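Local coordinates for flavin-dependent thymidylate synthase (Thermus thermophilus, PDB 6J61) that catalyses the reductive methylation of dUMP to dTMP, using methylenetetrahydrofolate as methyl donor and a bound FAD cofactor with NADPH as reductant, at the interface of chains A and B and the interface of chains A and C. Coordinates in Å, arbitrary orientation; residue numbers count along the deposited sequence, not the author numbering. Chains: chain A/B/C, Flavin-dependent thymidylate synthase.

Chain A meets two neighbours of the homotetramer. Contact 1 joins it to chain B through strands 223-225 and helices near the C-terminus, which probably belong to the extra C-terminal domain. Contact 2 packs strands 87-90 and 165-173 of chain A against the end of helix 24-32 and the 57-60 segment of chain C. Their C-alpha centres lie about 40 Å apart, and they share no residue. Contact 1 is polar; contact 2 is mostly close packing beside the FAD pocket. The centre of contact 1 lies about 21 Å from the predicted active-site A:Arg184, and that of contact 2 about 19 Å. Both have two-fold twins.

Contact 1: the interface of chains A and B. Residues chain A 218, 223, 242, 255, 259, 262; chain B 224-226, 229.
The carboxylate oxygen OE1 of B:Glu229 is gripped from both chains. Across the interface, A:Lys262 NZ bonds B:Glu229 OE1 at 3.2 Å, and it also bonds OE2, so the ammonium group sits at the syn lone pairs of both oxygens in a forked salt bridge. The patch is part of a two-fold interface between C-terminal segments of two subunits of the homotetramer, probably those of the extra C-terminal domain. Within chain B, the hydroxyl B:Ser226 OG reaches the anti lone pair of OE1, while the backbone B:Ser226 N meets B:Glu229 OE1 from above the carboxylate plane at 2.8 Å. B:Glu229 N bonds back to B:Ser226 OG at 3.2 Å. This is a capping box at the start of helix 227-236. The lysine crosses the glutamate at about a right angle, its chain extended beyond CG, and A:Lys262 NZ also bonds B:Phe224 O at 2.7 Å. An alanine in place of B:Glu229 would probably leave A:Lys262 without its charged mate and B:Ser226 N without its acceptor, undoing the capping box. A:Arg255 NH2 bonds B:Ser226 OG at 3.3 Å, with the hydroxyl tilted 25° from the guanidinium plane. A:His218 CE1 lies over one face of that guanidinium. The positive charge of A:Arg255, whose NH2 is 4.7 Å from B:Glu229 OE1, may help to stabilise the carboxylate. Strands 223-225 of the two chains pair antiparallel: A:Ala223 N bonds B:Leu225 O at 3.0 Å, and B:Leu225 N bonds A:Ala223 O. With CG anti to the backbone N (chi1 -150°), the B:Phe224 ring turns one face to A:Ala223, whose O sits 3.6 Å above it, offset toward the rim.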
# COMPACT_ATOMS: atom_id res chain seq x y z
N HIS A 218 -9.50 23.99 -3.04
CA HIS A 218 -10.32 22.99 -2.35
C HIS A 218 -9.78 22.33 -1.08
O HIS A 218 -10.57 21.97 -0.20
CB HIS A 218 -10.71 21.90 -3.33
CG HIS A 218 -11.54 22.39 -4.47
ND1 HIS A 218 -12.88 22.72 -4.33
CD2 HIS A 218 -11.23 22.65 -5.76
CE1 HIS A 218 -13.34 23.16 -5.48
NE2 HIS A 218 -12.36 23.13 -6.37
N ALA A 223 -11.36 23.72 4.44
CA ALA A 223 -11.51 23.21 5.79
C ALA A 223 -12.63 22.19 5.86
O ALA A 223 -13.61 22.28 5.13
CB ALA A 223 -11.78 24.37 6.76
N TYR A 242 -27.41 31.64 1.12
CA TYR A 242 -26.08 31.06 0.95
C TYR A 242 -25.70 31.16 -0.51
O TYR A 242 -24.60 31.62 -0.85
CB TYR A 242 -26.09 29.58 1.39
CG TYR A 242 -24.71 28.95 1.53
CD1 TYR A 242 -23.63 29.68 2.02
CD2 TYR A 242 -24.50 27.61 1.21
CE1 TYR A 242 -22.38 29.10 2.17
CE2 TYR A 242 -23.25 27.02 1.36
CZ TYR A 242 -22.19 27.77 1.84
OH TYR A 242 -20.95 27.20 1.98
N ARG A 255 -20.45 23.73 -9.23
CA ARG A 255 -19.73 24.17 -8.03
C ARG A 255 -20.75 24.71 -7.03
O ARG A 255 -20.77 24.31 -5.87
CB ARG A 255 -18.72 25.27 -8.36
CG ARG A 255 -17.27 24.81 -8.40
CD ARG A 255 -16.84 24.16 -7.08
NE ARG A 255 -16.37 25.09 -6.05
CZ ARG A 255 -15.34 25.92 -6.19
NH1 ARG A 255 -14.67 25.95 -7.34
NH2 ARG A 255 -14.96 26.69 -5.18
N ALA A 259 -21.85 23.09 -3.55
CA ALA A 259 -21.58 23.84 -2.32
C ALA A 259 -22.83 23.92 -1.45
O ALA A 259 -22.75 23.86 -0.22
CB ALA A 259 -21.08 25.25 -2.65
N LYS A 262 -23.76 20.58 0.04
CA LYS A 262 -22.84 20.18 1.09
C LYS A 262 -23.39 20.59 2.45
O LYS A 262 -23.10 19.96 3.47
CB LYS A 262 -21.48 20.86 0.92
CG LYS A 262 -20.64 20.38 -0.25
CD LYS A 262 -19.31 21.12 -0.21
CE LYS A 262 -18.39 20.76 -1.35
NZ LYS A 262 -17.16 21.56 -1.19
N PHE B 224 -16.44 18.94 3.39
CA PHE B 224 -15.25 19.72 3.10
C PHE B 224 -15.59 20.97 2.29
O PHE B 224 -16.12 20.87 1.18
CB PHE B 224 -14.23 18.86 2.35
CG PHE B 224 -12.81 19.26 2.61
CD1 PHE B 224 -12.33 20.51 2.21
CD2 PHE B 224 -11.97 18.42 3.34
CE1 PHE B 224 -11.04 20.93 2.55
CE2 PHE B 224 -10.68 18.83 3.68
CZ PHE B 224 -10.21 20.09 3.29
N LEU B 225 -15.29 22.14 2.85
CA LEU B 225 -15.61 23.40 2.20
C LEU B 225 -14.36 24.05 1.60
O LEU B 225 -13.30 24.10 2.24
CB LEU B 225 -16.27 24.38 3.19
CG LEU B 225 -17.72 24.24 3.68
CD1 LEU B 225 -18.61 25.11 2.82
CD2 LEU B 225 -18.18 22.78 3.68
N SER B 226 -14.51 24.56 0.38
CA SER B 226 -13.43 25.21 -0.34
C SER B 226 -13.14 26.56 0.25
O SER B 226 -13.81 27.00 1.19
CB SER B 226 -13.81 25.40 -1.80
OG SER B 226 -14.80 26.40 -1.91
N GLU B 229 -15.96 29.06 -0.47
CA GLU B 229 -17.08 28.72 0.39
C GLU B 229 -16.91 29.37 1.77
O GLU B 229 -17.82 30.05 2.25
CB GLU B 229 -17.21 27.20 0.52
CG GLU B 229 -18.06 26.56 -0.56
CD GLU B 229 -17.79 25.07 -0.75
OE1 GLU B 229 -16.74 24.73 -1.32
OE2 GLU B 229 -18.62 24.24 -0.33

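Contact 2: the interface of chains A and C. Residues chain A 89-91, 167-169; chain C 30-31, 33, 57, 59-60.
C:Val33 wedges its two methyls between A:Asn89 and strand 165-173 of chain A. A:Asn89 belongs to the ThyX motif, the signature of flavin-dependent thymidylate synthases, and also lines an FAD pocket. The valine follows helix 24-32 with backbone angles of the left-handed helical region. C:Val33 CG1, anti to the backbone N (chi1 -174°), points at strand 165-173, 4.0 Å from A:Tyr169 CD1 and near A:Glu167 CB. C:Val33 CG2 faces the other way, 3.8 Å from A:Asn89 OD1. A:Ile91 adds its CG1 beside the valine CB. C:Ala30 lies one turn earlier and shares the tyrosine with it. Both press on the same face of the A:Tyr169 ring: C:Ala30 CB is 3.7 Å from A:Tyr169 CD2, and C:Val33 CA is 3.7 Å from A:Tyr169 CE1, toward the opposite rim of that face. A:Asn89 has CG anti to the backbone N (chi1 -163°), which carries its amide across into chain C, toward the FAD-pocket residues C:His57 and C:Ser59. The side chains of A:Asn89 and C:His57 run at about a right angle, but the amide and imidazole planes are nearly coplanar, 13° apart. ND2 comes very near this ring and C:Ser59 CB, so its exact placing is doubtful. No nitrogen or oxygen bonds across this patch. C:Pro60 CG lies 3.5 Å from A:Asn89 ND2 and also covers one face of the C:His57 ring, backing the imidazole.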
# COMPACT_ATOMS: atom_id res chain seq x y z
N ASN A 89 14.87 5.78 -0.69
CA ASN A 89 16.18 5.13 -0.64
C ASN A 89 17.10 6.08 0.08
O ASN A 89 17.38 7.18 -0.38
CB ASN A 89 16.74 4.80 -2.02
CG ASN A 89 17.87 3.78 -1.93
OD1 ASN A 89 19.01 4.12 -1.61
ND2 ASN A 89 17.54 2.52 -2.17
N GLU A 90 17.57 5.65 1.24
CA GLU A 90 18.42 6.47 2.07
C GLU A 90 19.87 5.99 2.18
O GLU A 90 20.15 4.80 2.04
CB GLU A 90 17.78 6.57 3.46
CG GLU A 90 18.65 7.15 4.56
CD GLU A 90 17.87 7.47 5.82
OE1 GLU A 90 17.07 6.61 6.27
OE2 GLU A 90 18.05 8.57 6.38
N ILE A 91 20.77 6.94 2.43
CA ILE A 91 22.18 6.66 2.62
C ILE A 91 22.31 5.85 3.90
O ILE A 91 22.03 6.36 4.99
CB ILE A 91 22.98 7.99 2.76
CG1 ILE A 91 23.38 8.50 1.38
CG2 ILE A 91 24.21 7.80 3.63
CD1 ILE A 91 24.25 9.72 1.40
N GLU A 167 20.56 11.85 3.72
CA GLU A 167 20.01 12.08 2.38
C GLU A 167 19.25 10.89 1.88
O GLU A 167 19.53 9.76 2.27
CB GLU A 167 21.11 12.37 1.37
CG GLU A 167 22.06 13.46 1.72
CD GLU A 167 23.04 13.73 0.60
OE1 GLU A 167 24.06 14.40 0.86
OE2 GLU A 167 22.79 13.29 -0.55
N PHE A 168 18.30 11.16 0.99
CA PHE A 168 17.50 10.12 0.38
C PHE A 168 16.75 10.57 -0.87
O PHE A 168 16.64 11.77 -1.16
CB PHE A 168 16.48 9.58 1.40
CG PHE A 168 15.56 10.63 1.97
CD1 PHE A 168 15.92 11.32 3.13
CD2 PHE A 168 14.32 10.88 1.39
CE1 PHE A 168 15.04 12.25 3.72
CE2 PHE A 168 13.43 11.80 1.97
CZ PHE A 168 13.79 12.49 3.14
N TYR A 169 16.26 9.59 -1.61
CA TYR A 169 15.46 9.83 -2.81
C TYR A 169 14.03 9.56 -2.39
O TYR A 169 13.74 8.52 -1.80
CB TYR A 169 15.88 8.87 -3.92
CG TYR A 169 16.89 9.45 -4.88
CD1 TYR A 169 17.96 10.21 -4.42
CD2 TYR A 169 16.77 9.23 -6.26
CE1 TYR A 169 18.89 10.76 -5.30
CE2 TYR A 169 17.70 9.77 -7.15
CZ TYR A 169 18.76 10.53 -6.66
OH TYR A 169 19.69 11.07 -7.53
N ALA C 30 19.64 6.18 -8.17
CA ALA C 30 18.93 6.16 -6.89
C ALA C 30 19.66 5.28 -5.88
O ALA C 30 19.69 5.59 -4.69
CB ALA C 30 17.51 5.66 -7.07
N ALA C 31 20.23 4.18 -6.36
CA ALA C 31 20.96 3.30 -5.46
C ALA C 31 22.10 4.09 -4.83
O ALA C 31 22.41 3.90 -3.66
CB ALA C 31 21.51 2.10 -6.22
N VAL C 33 22.11 7.42 -4.58
CA VAL C 33 21.58 8.66 -4.00
C VAL C 33 22.42 9.83 -4.52
O VAL C 33 22.85 10.70 -3.77
CB VAL C 33 21.64 8.58 -2.45
CG1 VAL C 33 20.95 9.79 -1.82
CG2 VAL C 33 20.97 7.29 -1.97
N HIS C 57 17.66 -5.64 -2.61
CA HIS C 57 17.67 -4.21 -2.30
C HIS C 57 16.77 -3.70 -3.43
O HIS C 57 17.25 -3.28 -4.48
CB HIS C 57 19.09 -3.65 -2.45
CG HIS C 57 19.22 -2.21 -2.07
ND1 HIS C 57 18.14 -1.38 -1.88
CD2 HIS C 57 20.32 -1.43 -1.89
CE1 HIS C 57 18.56 -0.16 -1.61
NE2 HIS C 57 19.88 -0.16 -1.61
N SER C 59 14.33 -1.09 -3.36
CA SER C 59 13.97 0.32 -3.44
C SER C 59 14.35 0.98 -4.78
O SER C 59 13.50 1.59 -5.44
CB SER C 59 14.63 1.13 -2.32
OG SER C 59 14.12 0.80 -1.05
N PRO C 60 15.64 0.87 -5.19
CA PRO C 60 16.10 1.48 -6.44
C PRO C 60 15.26 1.10 -7.64
O PRO C 60 15.04 1.89 -8.55
CB PRO C 60 17.55 1.00 -6.54
CG PRO C 60 17.94 0.72 -5.11
CD PRO C 60 16.69 0.02 -4.62